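Local coordinates for protein TCR alpha chain (PDB 6LIR) that forms the alpha half of the chicken alpha-beta T-cell receptor, pairing with the beta chain and probably helping to recognise antigen presented by MHC molecules, at residues Ser29-Arg34 against Thr95-Gly100; Ala42-Ala47 against Ser70-Ala75; Arg119-Asp124 against Ala173-Met178; Cys131-Thr134 against Lys140-Leu143. All coordinates share one frame; numbering follows the deposited sequence.

Contact 1. Residues Ser29-Arg34 against Thr95-Gly100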
loop_
_atom_site.group_PDB
_atom_site.type_symbol
_atom_site.label_atom_id
_atom_site.label_comp_id
_atom_site.label_asym_id
_atom_site.label_seq_id
_atom_site.Cartn_x
_atom_site.Cartn_y
_atom_site.Cartn_z
ATOM N N SER A 29 -1.223 -25.223 14.283
ATOM C CA SER A 29 -0.056 -24.529 13.768
ATOM C C SER A 29 -0.407 -23.058 13.625
ATOM O O SER A 29 -1.570 -22.696 13.425
ATOM C CB SER A 29 0.404 -25.104 12.423
ATOM O OG SER A 29 -0.509 -24.774 11.394
ATOM N N ILE A 30 0.608 -22.213 13.756
ATOM C CA ILE A 30 0.436 -20.771 13.683
ATOM C C ILE A 30 1.412 -20.235 12.650
ATOM O O ILE A 30 2.590 -20.610 12.647
ATOM C CB ILE A 30 0.665 -20.100 15.052
ATOM C CG1 ILE A 30 -0.463 -20.469 16.018
ATOM C CG2 ILE A 30 0.755 -18.595 14.905
ATOM C CD1 ILE A 30 -0.160 -20.150 17.463
ATOM N N GLN A 31 0.926 -19.349 11.789
ATOM C CA GLN A 31 1.748 -18.716 10.776
ATOM C C GLN A 31 1.549 -17.216 10.864
ATOM O O GLN A 31 0.500 -16.733 11.302
ATOM C CB GLN A 31 1.394 -19.188 9.359
ATOM C CG GLN A 31 1.666 -20.654 9.099
ATOM C CD GLN A 31 0.736 -21.235 8.053
ATOM O OE1 GLN A 31 0.109 -22.271 8.277
ATOM N NE2 GLN A 31 0.640 -20.571 6.906
ATOM N N TRP A 32 2.554 -16.483 10.407
ATOM C CA TRP A 32 2.485 -15.037 10.367
ATOM C C TRP A 32 2.898 -14.579 8.981
ATOM O O TRP A 32 3.821 -15.138 8.378
ATOM C CB TRP A 32 3.389 -14.396 11.422
ATOM C CG TRP A 32 2.794 -14.362 12.793
ATOM C CD1 TRP A 32 2.764 -15.381 13.700
ATOM C CD2 TRP A 32 2.145 -13.249 13.418
ATOM N NE1 TRP A 32 2.139 -14.972 14.855
ATOM C CE2 TRP A 32 1.752 -13.665 14.708
ATOM C CE3 TRP A 32 1.867 -11.937 13.018
ATOM C CZ2 TRP A 32 1.094 -12.820 15.600
ATOM C CZ3 TRP A 32 1.210 -11.097 13.904
ATOM C CH2 TRP A 32 0.831 -11.543 15.181
ATOM N N TYR A 33 2.199 -13.563 8.489
ATOM C CA TYR A 33 2.447 -12.979 7.184
ATOM C C TYR A 33 2.531 -11.471 7.349
ATOM O O TYR A 33 2.062 -10.906 8.342
ATOM C CB TYR A 33 1.332 -13.325 6.180
ATOM C CG TYR A 33 1.216 -14.791 5.821
ATOM C CD1 TYR A 33 0.636 -15.702 6.696
ATOM C CD2 TYR A 33 1.665 -15.257 4.592
ATOM C CE1 TYR A 33 0.525 -17.043 6.364
ATOM C CE2 TYR A 33 1.560 -16.593 4.250
ATOM C CZ TYR A 33 0.988 -17.482 5.138
ATOM O OH TYR A 33 0.885 -18.811 4.794
ATOM N N ARG A 34 3.134 -10.815 6.365
ATOM C CA ARG A 34 3.136 -9.364 6.336
ATOM C C ARG A 34 2.863 -8.901 4.916
ATOM O O ARG A 34 3.339 -9.501 3.945
ATOM C CB ARG A 34 4.448 -8.779 6.886
ATOM C CG ARG A 34 5.631 -8.768 5.948
ATOM C CD ARG A 34 6.757 -7.962 6.575
ATOM N NE ARG A 34 8.020 -8.128 5.867
ATOM C CZ ARG A 34 9.164 -7.569 6.249
ATOM N NH1 ARG A 34 9.205 -6.810 7.339
ATOM N NH2 ARG A 34 10.268 -7.776 5.546
ATOM N N THR A 95 -7.803 -28.916 8.782
ATOM C CA THR A 95 -8.901 -27.965 8.722
ATOM C C THR A 95 -8.449 -26.611 8.182
ATOM O O THR A 95 -7.305 -26.404 7.776
ATOM C CB THR A 95 -9.577 -27.785 10.085
ATOM O OG1 THR A 95 -8.588 -27.697 11.117
ATOM C CG2 THR A 95 -10.527 -28.936 10.367
ATOM N N LYS A 96 -9.392 -25.684 8.177
ATOM C CA LYS A 96 -9.217 -24.395 7.534
ATOM C C LYS A 96 -8.205 -23.502 8.240
ATOM O O LYS A 96 -8.107 -23.486 9.470
ATOM C CB LYS A 96 -10.552 -23.694 7.495
ATOM C CG LYS A 96 -10.648 -22.614 6.503
ATOM C CD LYS A 96 -11.715 -21.717 7.032
ATOM C CE LYS A 96 -12.751 -21.357 6.010
ATOM N NZ LYS A 96 -13.798 -20.505 6.680
ATOM N N LEU A 97 -7.449 -22.757 7.438
ATOM C CA LEU A 97 -6.617 -21.686 7.956
ATOM C C LEU A 97 -7.496 -20.460 8.168
ATOM O O LEU A 97 -8.279 -20.093 7.287
ATOM C CB LEU A 97 -5.485 -21.389 6.971
ATOM C CG LEU A 97 -4.327 -20.485 7.385
ATOM C CD1 LEU A 97 -3.424 -21.197 8.376
ATOM C CD2 LEU A 97 -3.534 -20.045 6.157
ATOM N N THR A 98 -7.377 -19.828 9.334
ATOM C CA THR A 98 -8.175 -18.652 9.654
ATOM C C THR A 98 -7.242 -17.487 9.945
ATOM O O THR A 98 -6.407 -17.569 10.854
ATOM C CB THR A 98 -9.100 -18.915 10.845
ATOM O OG1 THR A 98 -9.942 -20.039 10.555
ATOM C CG2 THR A 98 -9.972 -17.702 11.111
ATOM N N PHE A 99 -7.404 -16.401 9.195
ATOM C CA PHE A 99 -6.541 -15.236 9.302
ATOM C C PHE A 99 -7.059 -14.251 10.337
ATOM O O PHE A 99 -8.267 -14.090 10.529
ATOM C CB PHE A 99 -6.424 -14.525 7.952
ATOM C CG PHE A 99 -5.408 -15.134 7.038
ATOM C CD1 PHE A 99 -4.087 -14.719 7.078
ATOM C CD2 PHE A 99 -5.773 -16.120 6.136
ATOM C CE1 PHE A 99 -3.147 -15.280 6.237
ATOM C CE2 PHE A 99 -4.839 -16.685 5.289
ATOM C CZ PHE A 99 -3.523 -16.264 5.340
ATOM N N GLY A 100 -6.122 -13.550 10.966
ATOM C CA GLY A 100 -6.466 -12.462 11.850
ATOM C C GLY A 100 -6.813 -11.210 11.076
ATOM O O GLY A 100 -6.666 -11.130 9.858
#

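Contact 2. Residues Ala42-Ala47 against Ser70-Ala75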
loop_
_atom_site.group_PDB
_atom_site.type_symbol
_atom_site.label_atom_id
_atom_site.label_comp_id
_atom_site.label_asym_id
_atom_site.label_seq_id
_atom_site.Cartn_x
_atom_site.Cartn_y
_atom_site.Cartn_z
ATOM N N ALA A 42 2.982 -11.864 2.589
ATOM C CA ALA A 42 4.177 -12.671 2.391
ATOM C C ALA A 42 4.509 -13.428 3.669
ATOM O O ALA A 42 4.487 -12.858 4.766
ATOM C CB ALA A 42 5.367 -11.795 1.970
ATOM N N PHE A 43 4.860 -14.703 3.502
ATOM C CA PHE A 43 5.127 -15.599 4.620
ATOM C C PHE A 43 6.352 -15.151 5.410
ATOM O O PHE A 43 7.378 -14.775 4.836
ATOM C CB PHE A 43 5.324 -17.028 4.108
ATOM C CG PHE A 43 5.664 -18.020 5.187
ATOM C CD1 PHE A 43 4.705 -18.433 6.098
ATOM C CD2 PHE A 43 6.945 -18.541 5.289
ATOM C CE1 PHE A 43 5.019 -19.342 7.094
ATOM C CE2 PHE A 43 7.267 -19.450 6.282
ATOM C CZ PHE A 43 6.304 -19.852 7.184
ATOM N N LEU A 44 6.236 -15.169 6.739
ATOM C CA LEU A 44 7.350 -14.821 7.614
ATOM C C LEU A 44 7.865 -16.000 8.423
ATOM O O LEU A 44 9.066 -16.292 8.389
ATOM C CB LEU A 44 6.940 -13.698 8.579
ATOM C CG LEU A 44 6.496 -12.354 8.004
ATOM C CD1 LEU A 44 6.133 -11.402 9.134
ATOM C CD2 LEU A 44 7.578 -11.761 7.116
ATOM N N VAL A 45 6.991 -16.695 9.151
ATOM C CA VAL A 45 7.418 -17.779 10.028
ATOM C C VAL A 45 6.209 -18.650 10.342
ATOM O O VAL A 45 5.062 -18.198 10.285
ATOM C CB VAL A 45 8.072 -17.208 11.315
ATOM C CG1 VAL A 45 7.044 -16.467 12.155
ATOM C CG2 VAL A 45 8.764 -18.299 12.123
ATOM N N SER A 46 6.468 -19.902 10.705
ATOM C CA SER A 46 5.429 -20.827 11.128
ATOM C C SER A 46 5.953 -21.664 12.284
ATOM O O SER A 46 7.116 -22.075 12.279
ATOM C CB SER A 46 4.989 -21.746 9.988
ATOM O OG SER A 46 4.319 -22.879 10.504
ATOM N N ALA A 47 5.087 -21.928 13.261
ATOM C CA ALA A 47 5.464 -22.744 14.406
ATOM C C ALA A 47 4.250 -23.506 14.916
ATOM O O ALA A 47 3.102 -23.117 14.689
ATOM C CB ALA A 47 6.062 -21.902 15.537
ATOM N N SER A 70 -0.530 -16.075 20.259
ATOM C CA SER A 70 0.874 -15.993 19.896
ATOM C C SER A 70 1.275 -14.527 19.815
ATOM O O SER A 70 0.435 -13.624 19.869
ATOM C CB SER A 70 1.152 -16.716 18.572
ATOM O OG SER A 70 0.760 -15.918 17.466
ATOM N N ALA A 71 2.576 -14.301 19.676
ATOM C CA ALA A 71 3.117 -12.952 19.637
ATOM C C ALA A 71 4.322 -12.938 18.715
ATOM O O ALA A 71 5.207 -13.790 18.831
ATOM C CB ALA A 71 3.518 -12.459 21.034
ATOM N N LEU A 72 4.343 -11.969 17.806
ATOM C CA LEU A 72 5.457 -11.758 16.898
ATOM C C LEU A 72 6.273 -10.576 17.404
ATOM O O LEU A 72 5.778 -9.444 17.444
ATOM C CB LEU A 72 4.966 -11.497 15.475
ATOM C CG LEU A 72 6.089 -11.329 14.453
ATOM C CD1 LEU A 72 6.845 -12.639 14.277
ATOM C CD2 LEU A 72 5.549 -10.831 13.119
ATOM N N TRP A 73 7.511 -10.842 17.795
ATOM C CA TRP A 73 8.410 -9.809 18.292
ATOM C C TRP A 73 9.360 -9.425 17.169
ATOM O O TRP A 73 10.062 -10.285 16.630
ATOM C CB TRP A 73 9.194 -10.297 19.511
ATOM C CG TRP A 73 10.309 -9.364 19.940
ATOM C CD1 TRP A 73 11.651 -9.561 19.780
ATOM C CD2 TRP A 73 10.167 -8.100 20.603
ATOM N NE1 TRP A 73 12.354 -8.497 20.304
ATOM C CE2 TRP A 73 11.466 -7.588 20.815
ATOM C CE3 TRP A 73 9.069 -7.352 21.039
ATOM C CZ2 TRP A 73 11.695 -6.364 21.444
ATOM C CZ3 TRP A 73 9.298 -6.135 21.667
ATOM C CH2 TRP A 73 10.600 -5.655 21.861
ATOM N N LEU A 74 9.353 -8.151 16.795
ATOM C CA LEU A 74 10.312 -7.607 15.841
ATOM C C LEU A 74 11.435 -6.951 16.637
ATOM O O LEU A 74 11.197 -5.981 17.357
ATOM C CB LEU A 74 9.642 -6.595 14.910
ATOM C CG LEU A 74 8.695 -7.119 13.825
ATOM C CD1 LEU A 74 7.340 -7.487 14.400
ATOM C CD2 LEU A 74 8.538 -6.080 12.724
ATOM N N ALA A 75 12.654 -7.471 16.505
ATOM C CA ALA A 75 13.723 -7.041 17.403
ATOM C C ALA A 75 14.350 -5.719 16.979
ATOM O O ALA A 75 14.885 -4.992 17.825
ATOM C CB ALA A 75 14.804 -8.109 17.493
#

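Contact 3. Residues Arg119-Asp124 against Ala173-Met178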
loop_
_atom_site.group_PDB
_atom_site.type_symbol
_atom_site.label_atom_id
_atom_site.label_comp_id
_atom_site.label_asym_id
_atom_site.label_seq_id
_atom_site.Cartn_x
_atom_site.Cartn_y
_atom_site.Cartn_z
ATOM N N ARG A 119 5.991 26.478 -1.773
ATOM C CA ARG A 119 4.922 26.490 -2.755
ATOM C C ARG A 119 5.481 26.006 -4.081
ATOM O O ARG A 119 6.575 26.409 -4.488
ATOM C CB ARG A 119 4.336 27.890 -2.927
ATOM C CG ARG A 119 3.151 28.185 -2.041
ATOM C CD ARG A 119 3.312 29.531 -1.365
ATOM N NE ARG A 119 3.417 30.628 -2.325
ATOM C CZ ARG A 119 2.378 31.312 -2.796
ATOM N NH1 ARG A 119 1.148 31.010 -2.399
ATOM N NH2 ARG A 119 2.566 32.297 -3.665
ATOM N N LEU A 120 4.724 25.157 -4.759
ATOM C CA LEU A 120 5.155 24.609 -6.030
ATOM C C LEU A 120 4.108 24.893 -7.089
ATOM O O LEU A 120 2.908 24.963 -6.804
ATOM C CB LEU A 120 5.377 23.093 -5.951
ATOM C CG LEU A 120 6.114 22.513 -4.745
ATOM C CD1 LEU A 120 6.247 21.001 -4.898
ATOM C CD2 LEU A 120 7.471 23.161 -4.595
ATOM N N THR A 121 4.571 25.019 -8.322
ATOM C CA THR A 121 3.686 25.160 -9.460
ATOM C C THR A 121 4.059 24.107 -10.490
ATOM O O THR A 121 5.163 23.552 -10.473
ATOM C CB THR A 121 3.780 26.564 -10.071
ATOM O OG1 THR A 121 5.131 26.813 -10.481
ATOM C CG2 THR A 121 3.362 27.622 -9.048
ATOM N N SER A 122 3.116 23.831 -11.385
ATOM C CA SER A 122 3.295 22.845 -12.436
ATOM C C SER A 122 3.017 23.486 -13.784
ATOM O O SER A 122 2.039 24.224 -13.935
ATOM C CB SER A 122 2.374 21.639 -12.255
ATOM O OG SER A 122 2.077 21.055 -13.512
ATOM N N GLU A 123 3.838 23.145 -14.775
ATOM C CA GLU A 123 3.660 23.713 -16.107
ATOM C C GLU A 123 2.407 23.171 -16.778
ATOM O O GLU A 123 1.838 23.837 -17.650
ATOM C CB GLU A 123 4.886 23.425 -16.975
ATOM C CG GLU A 123 6.193 23.941 -16.395
ATOM C CD GLU A 123 6.368 25.437 -16.583
ATOM O OE1 GLU A 123 6.044 25.942 -17.679
ATOM O OE2 GLU A 123 6.828 26.105 -15.632
ATOM N N ASP A 124 1.976 21.971 -16.398
ATOM C CA ASP A 124 0.832 21.338 -17.041
ATOM C C ASP A 124 -0.497 21.930 -16.584
ATOM O O ASP A 124 -1.448 21.979 -17.372
ATOM C CB ASP A 124 0.858 19.836 -16.769
ATOM C CG ASP A 124 2.252 19.255 -16.877
ATOM O OD1 ASP A 124 2.901 19.464 -17.924
ATOM O OD2 ASP A 124 2.702 18.593 -15.915
ATOM N N ALA A 173 -4.534 23.103 -3.985
ATOM C CA ALA A 173 -5.790 23.809 -4.195
ATOM C C ALA A 173 -5.609 24.757 -5.369
ATOM O O ALA A 173 -4.482 25.027 -5.795
ATOM C CB ALA A 173 -6.224 24.579 -2.943
ATOM N N LYS A 174 -6.735 25.217 -5.920
ATOM C CA LYS A 174 -6.700 26.303 -6.893
ATOM C C LYS A 174 -5.816 27.431 -6.370
ATOM O O LYS A 174 -5.858 27.767 -5.185
ATOM C CB LYS A 174 -8.115 26.813 -7.176
ATOM C CG LYS A 174 -9.049 25.782 -7.815
ATOM C CD LYS A 174 -10.471 25.933 -7.285
ATOM C CE LYS A 174 -11.377 24.775 -7.671
ATOM N NZ LYS A 174 -11.996 24.123 -6.479
ATOM N N LYS A 175 -4.981 27.977 -7.260
ATOM C CA LYS A 175 -3.977 28.964 -6.870
ATOM C C LYS A 175 -4.545 30.041 -5.946
ATOM O O LYS A 175 -4.069 30.228 -4.820
ATOM C CB LYS A 175 -3.363 29.597 -8.122
ATOM C CG LYS A 175 -2.264 30.607 -7.830
ATOM C CD LYS A 175 -1.433 30.909 -9.069
ATOM C CE LYS A 175 -0.707 29.669 -9.566
ATOM N NZ LYS A 175 0.113 29.951 -10.778
ATOM N N ASP A 176 -5.560 30.770 -6.425
ATOM C CA ASP A 176 -6.120 31.891 -5.670
ATOM C C ASP A 176 -6.501 31.516 -4.239
ATOM O O ASP A 176 -6.321 32.316 -3.313
ATOM C CB ASP A 176 -7.330 32.464 -6.409
ATOM C CG ASP A 176 -8.300 31.393 -6.863
ATOM O OD1 ASP A 176 -8.940 30.760 -6.000
ATOM O OD2 ASP A 176 -8.424 31.189 -8.090
ATOM N N GLU A 177 -7.025 30.305 -4.035
ATOM C CA GLU A 177 -7.522 29.877 -2.731
ATOM C C GLU A 177 -6.504 29.058 -1.953
ATOM O O GLU A 177 -6.881 28.187 -1.164
ATOM C CB GLU A 177 -8.836 29.106 -2.842
ATOM C CG GLU A 177 -8.995 28.242 -4.052
ATOM C CD GLU A 177 -10.448 27.904 -4.283
ATOM O OE1 GLU A 177 -10.965 28.238 -5.368
ATOM O OE2 GLU A 177 -11.075 27.315 -3.378
ATOM N N MET A 178 -5.219 29.305 -2.157
ATOM C CA MET A 178 -4.185 28.494 -1.539
ATOM C C MET A 178 -3.382 29.364 -0.587
ATOM O O MET A 178 -2.960 30.467 -0.950
ATOM C CB MET A 178 -3.262 27.874 -2.596
ATOM C CG MET A 178 -1.848 27.581 -2.101
ATOM S SD MET A 178 -1.782 26.351 -0.783
ATOM C CE MET A 178 -2.331 24.890 -1.661
#

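Contact 4. Residues Cys131-Thr134 against Lys140-Leu143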
loop_
_atom_site.group_PDB
_atom_site.type_symbol
_atom_site.label_atom_id
_atom_site.label_comp_id
_atom_site.label_asym_id
_atom_site.label_seq_id
_atom_site.Cartn_x
_atom_site.Cartn_y
_atom_site.Cartn_z
ATOM N N CYS A 131 1.407 22.709 -1.861
ATOM C CA CYS A 131 2.134 23.102 -0.663
ATOM C C CYS A 131 2.940 21.921 -0.149
ATOM O O CYS A 131 2.384 20.851 0.102
ATOM C CB CYS A 131 1.181 23.627 0.408
ATOM S SG CYS A 131 1.930 24.418 1.856
ATOM N N LEU A 132 4.239 22.122 0.023
ATOM C CA LEU A 132 5.129 21.066 0.485
ATOM C C LEU A 132 5.736 21.439 1.834
ATOM O O LEU A 132 6.428 22.456 1.950
ATOM C CB LEU A 132 6.222 20.824 -0.554
ATOM C CG LEU A 132 7.310 19.806 -0.212
ATOM C CD1 LEU A 132 6.778 18.373 -0.099
ATOM C CD2 LEU A 132 8.459 19.877 -1.214
ATOM N N ILE A 133 5.494 20.603 2.842
ATOM C CA ILE A 133 6.121 20.723 4.155
ATOM C C ILE A 133 7.113 19.579 4.320
ATOM O O ILE A 133 6.738 18.406 4.196
ATOM C CB ILE A 133 5.075 20.721 5.286
ATOM C CG1 ILE A 133 3.987 21.763 5.017
ATOM C CG2 ILE A 133 5.746 20.987 6.625
ATOM C CD1 ILE A 133 2.723 21.187 4.398
ATOM N N THR A 134 8.367 19.911 4.623
ATOM C CA THR A 134 9.430 18.916 4.665
ATOM C C THR A 134 10.180 18.953 5.990
ATOM O O THR A 134 10.105 19.922 6.749
ATOM C CB THR A 134 10.450 19.124 3.533
ATOM O OG1 THR A 134 11.273 20.258 3.834
ATOM C CG2 THR A 134 9.752 19.367 2.220
ATOM N N LYS A 140 5.051 17.389 16.221
ATOM C CA LYS A 140 5.143 18.818 16.476
ATOM C C LYS A 140 4.567 19.670 15.353
ATOM O O LYS A 140 4.359 20.871 15.557
ATOM C CB LYS A 140 6.602 19.227 16.706
ATOM C CG LYS A 140 7.252 18.619 17.935
ATOM C CD LYS A 140 8.614 19.255 18.173
ATOM C CE LYS A 140 9.360 18.589 19.314
ATOM N NZ LYS A 140 10.647 19.288 19.591
ATOM N N LEU A 141 4.299 19.092 14.186
ATOM C CA LEU A 141 3.779 19.875 13.076
ATOM C C LEU A 141 2.281 20.077 13.241
ATOM O O LEU A 141 1.546 19.149 13.590
ATOM C CB LEU A 141 4.075 19.193 11.740
ATOM C CG LEU A 141 3.603 19.963 10.504
ATOM C CD1 LEU A 141 4.565 21.094 10.163
ATOM C CD2 LEU A 141 3.418 19.028 9.312
ATOM N N ASP A 142 1.829 21.299 12.977
ATOM C CA ASP A 142 0.421 21.654 13.103
ATOM C C ASP A 142 -0.115 21.993 11.720
ATOM O O ASP A 142 0.217 23.040 11.154
ATOM C CB ASP A 142 0.215 22.816 14.072
ATOM C CG ASP A 142 -1.254 23.093 14.334
ATOM O OD1 ASP A 142 -1.951 22.178 14.821
ATOM O OD2 ASP A 142 -1.712 24.219 14.045
ATOM N N LEU A 143 -0.958 21.116 11.200
ATOM C CA LEU A 143 -1.670 21.312 9.947
ATOM C C LEU A 143 -3.161 21.263 10.238
ATOM O O LEU A 143 -3.950 20.637 9.525
ATOM C CB LEU A 143 -1.261 20.275 8.903
ATOM C CG LEU A 143 -0.977 20.837 7.508
ATOM C CD1 LEU A 143 -0.199 22.141 7.595
ATOM C CD2 LEU A 143 -0.220 19.827 6.656
#

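Contact 1. Residues Ser29-Arg34 against Thr95-Gly100
Tyr33 and Phe99 supply the aromatic part of this contact. The ring centroids lie 5.6 Å apart and the planes are inclined at 55°, an oblique pairing that is neither a stack nor edge-to-face. Phe99 brings its far edge over one face of the tyrosine: its CZ sits above that ring, and its CE1 comes 3.8 Å from Tyr33 CD1. Seen from the phenylalanine, the tyrosine CD1 lies at the ring edge, near the plane. The first torsion of Tyr33 (chi1 -65°) places CG beside its own backbone N, and the side chain crosses that of Phe99 at roughly a right angle.

A second pairing, of similar extent, sets a methyl against an amide. Leu97 CD1 lies 3.7 Å from Gln31 OE1, and these two side chains also cross nearly perpendicularly. No hydrogen bond links the two segments.

Polar and aromatic contacts continue into the beta chain: Tyr33 OH is hydrogen-bonded to the backbone N of Leu99 of the beta chain, and the Phe99 ring meets Tyr32 of that chain edge-to-face. Strand 84-90 runs between the two segments, and Phe99 rests on its Ala88. Phe99 and Gly100 open the FGXG sequence that marks the J strand; the beta-chain partners of Tyr33 and Phe99 place the contact on the V-domain sheet face used for alpha-beta pairing in T-cell receptors.

Contact 2. Residues Ala42-Ala47 against Ser70-Ala75
Leu72 swings CG away from its backbone N (chi1 -177°), whereas Leu44 sets CG beside its own N and opposite the carbonyl carbon; these choices let the two side chains cross at about a right angle between the strands. Their meeting point is methyl against methyl, with Leu44 CD1 4.1 Å from Leu72 CD2. The other leucine methyl, Leu72 CD1, is turned to Val45, whose CG1 stands 4.4 Å away. Leu72 is therefore touched on both branches, by consecutive residues of one strand.

That two neighbours in a strand should both point across is explained by the backbone. Leu44, at phi/psi -113°/-53°, and Val45 both hydrogen-bond through the backbone to Trp32, the pattern of a classic beta bulge. The CA atoms of Val45 and Leu72 are 9.3 Å apart, a spacing bridged by side chains alone.

The contact is buried between the two sheets of the V domain. Strand 42-47 is the outermost strand of its sheet within this chain, beside 29-35, while 69-74 lies in the facing sheet between 16-21 and 59-63. Trp32 and Tyr85 touch Leu72 from the first sheet, and Leu61 of strand 59-63 lies against Val45.

Contact 3. Residues Arg119-Asp124 against Ala173-Met178
At one margin of the constant domain, the end of strand 116-121 faces the turn that follows strand 164-174, with strand 128-134 lying between them in the sheet. The evidence is the backbone spacing: Thr121 and Lys175 have their CA atoms 8.9 Å apart, so side chains must span the interval. Lys175 does so with an almost straight chain, kinked once at chi3 (-63°), and brings its NZ to 4.4 Å from the CG2 methyl of Thr121. The ammonium group is hydrogen-bonded to Lys126 O, which helps to hold it beside the methyl.

At the other end, Arg119 turns the edge of its guanidinium to the backbone of Met178; Arg119 NH1 and Met178 O are 4.4 Å apart, too far for a hydrogen bond. Farther along, Ser122 OG accepts from Asp124 N over 3.0 Å, forming an ST turn, and Thr121 makes backbone hydrogen bonds to the beta chain.

With no hydrogen bond or salt bridge of its own, this partly exposed contact is loose packing. Arg119 is held by salt bridges to Glu129 and Asp194, Lys175 NZ by Lys126 O. Glu129, on the intervening strand, also lies against Thr121, Lys175 and Met178 and so fills in between the segments.

Contact 4. Residues Cys131-Thr134 against Lys140-Leu143
Ile133 is the residue of 131-134 that meets both Leu141 and Leu143. Two positions before it, Cys131 points to the same interior and is joined by a disulfide to Cys180, which lies just ahead of strand 181-184. Leu132 faces the other way and packs on Thr138 of the beta chain, in keeping with the alternation of a strand.

At Ile133 the two branches part company. Ile133 CG2, set opposite the backbone N, comes 3.7 Å from Leu141 CD1 and 4.1 Å from Leu141 CD2, so it sits against both ends of the leucine fork; the two side chains run obliquely to each other. On the other branch Ile133 CD1 comes 4.0 Å from Leu143 CD2, and here the chains reach out tip to tip. Its chi2 of 98° departs from a staggered value. The contact lies, only partly buried, between the two sheets of an immunoglobulin constant domain, near the intersheet disulfide Cys131-Cys180, as in other immunoglobulin domains. The CA atoms of Ile133 and Leu141 are 9.3 Å apart, and the segments share no hydrogen bond.

Thr134 points away from the 140-143 side and is buried against Tyr118 in strand 116-121 and Arg186 of the beta chain.

In the fold
From the N terminus, contact 1 opens first, at strand 29-35, and closes a long loop at strand 97-108. Contact 2 opens and closes within that loop, joining 42-47 to 69-74; the two touch where strands 29-35 and 42-47 run side by side, with Arg34 O 2.7 Å from Ala42 N. Contact 1 thus spans one sheet of the V domain, and contact 2 ties that sheet to the other. Past strand 97-108 the chain enters the constant domain, where contact 3 encloses contact 4. Contact 3 stays at one sheet, across strand 128-134, whereas contact 4 joins that sheet to strand 141-142 of the facing one; Met178 SD packs 4.2 Å from Cys131 CB.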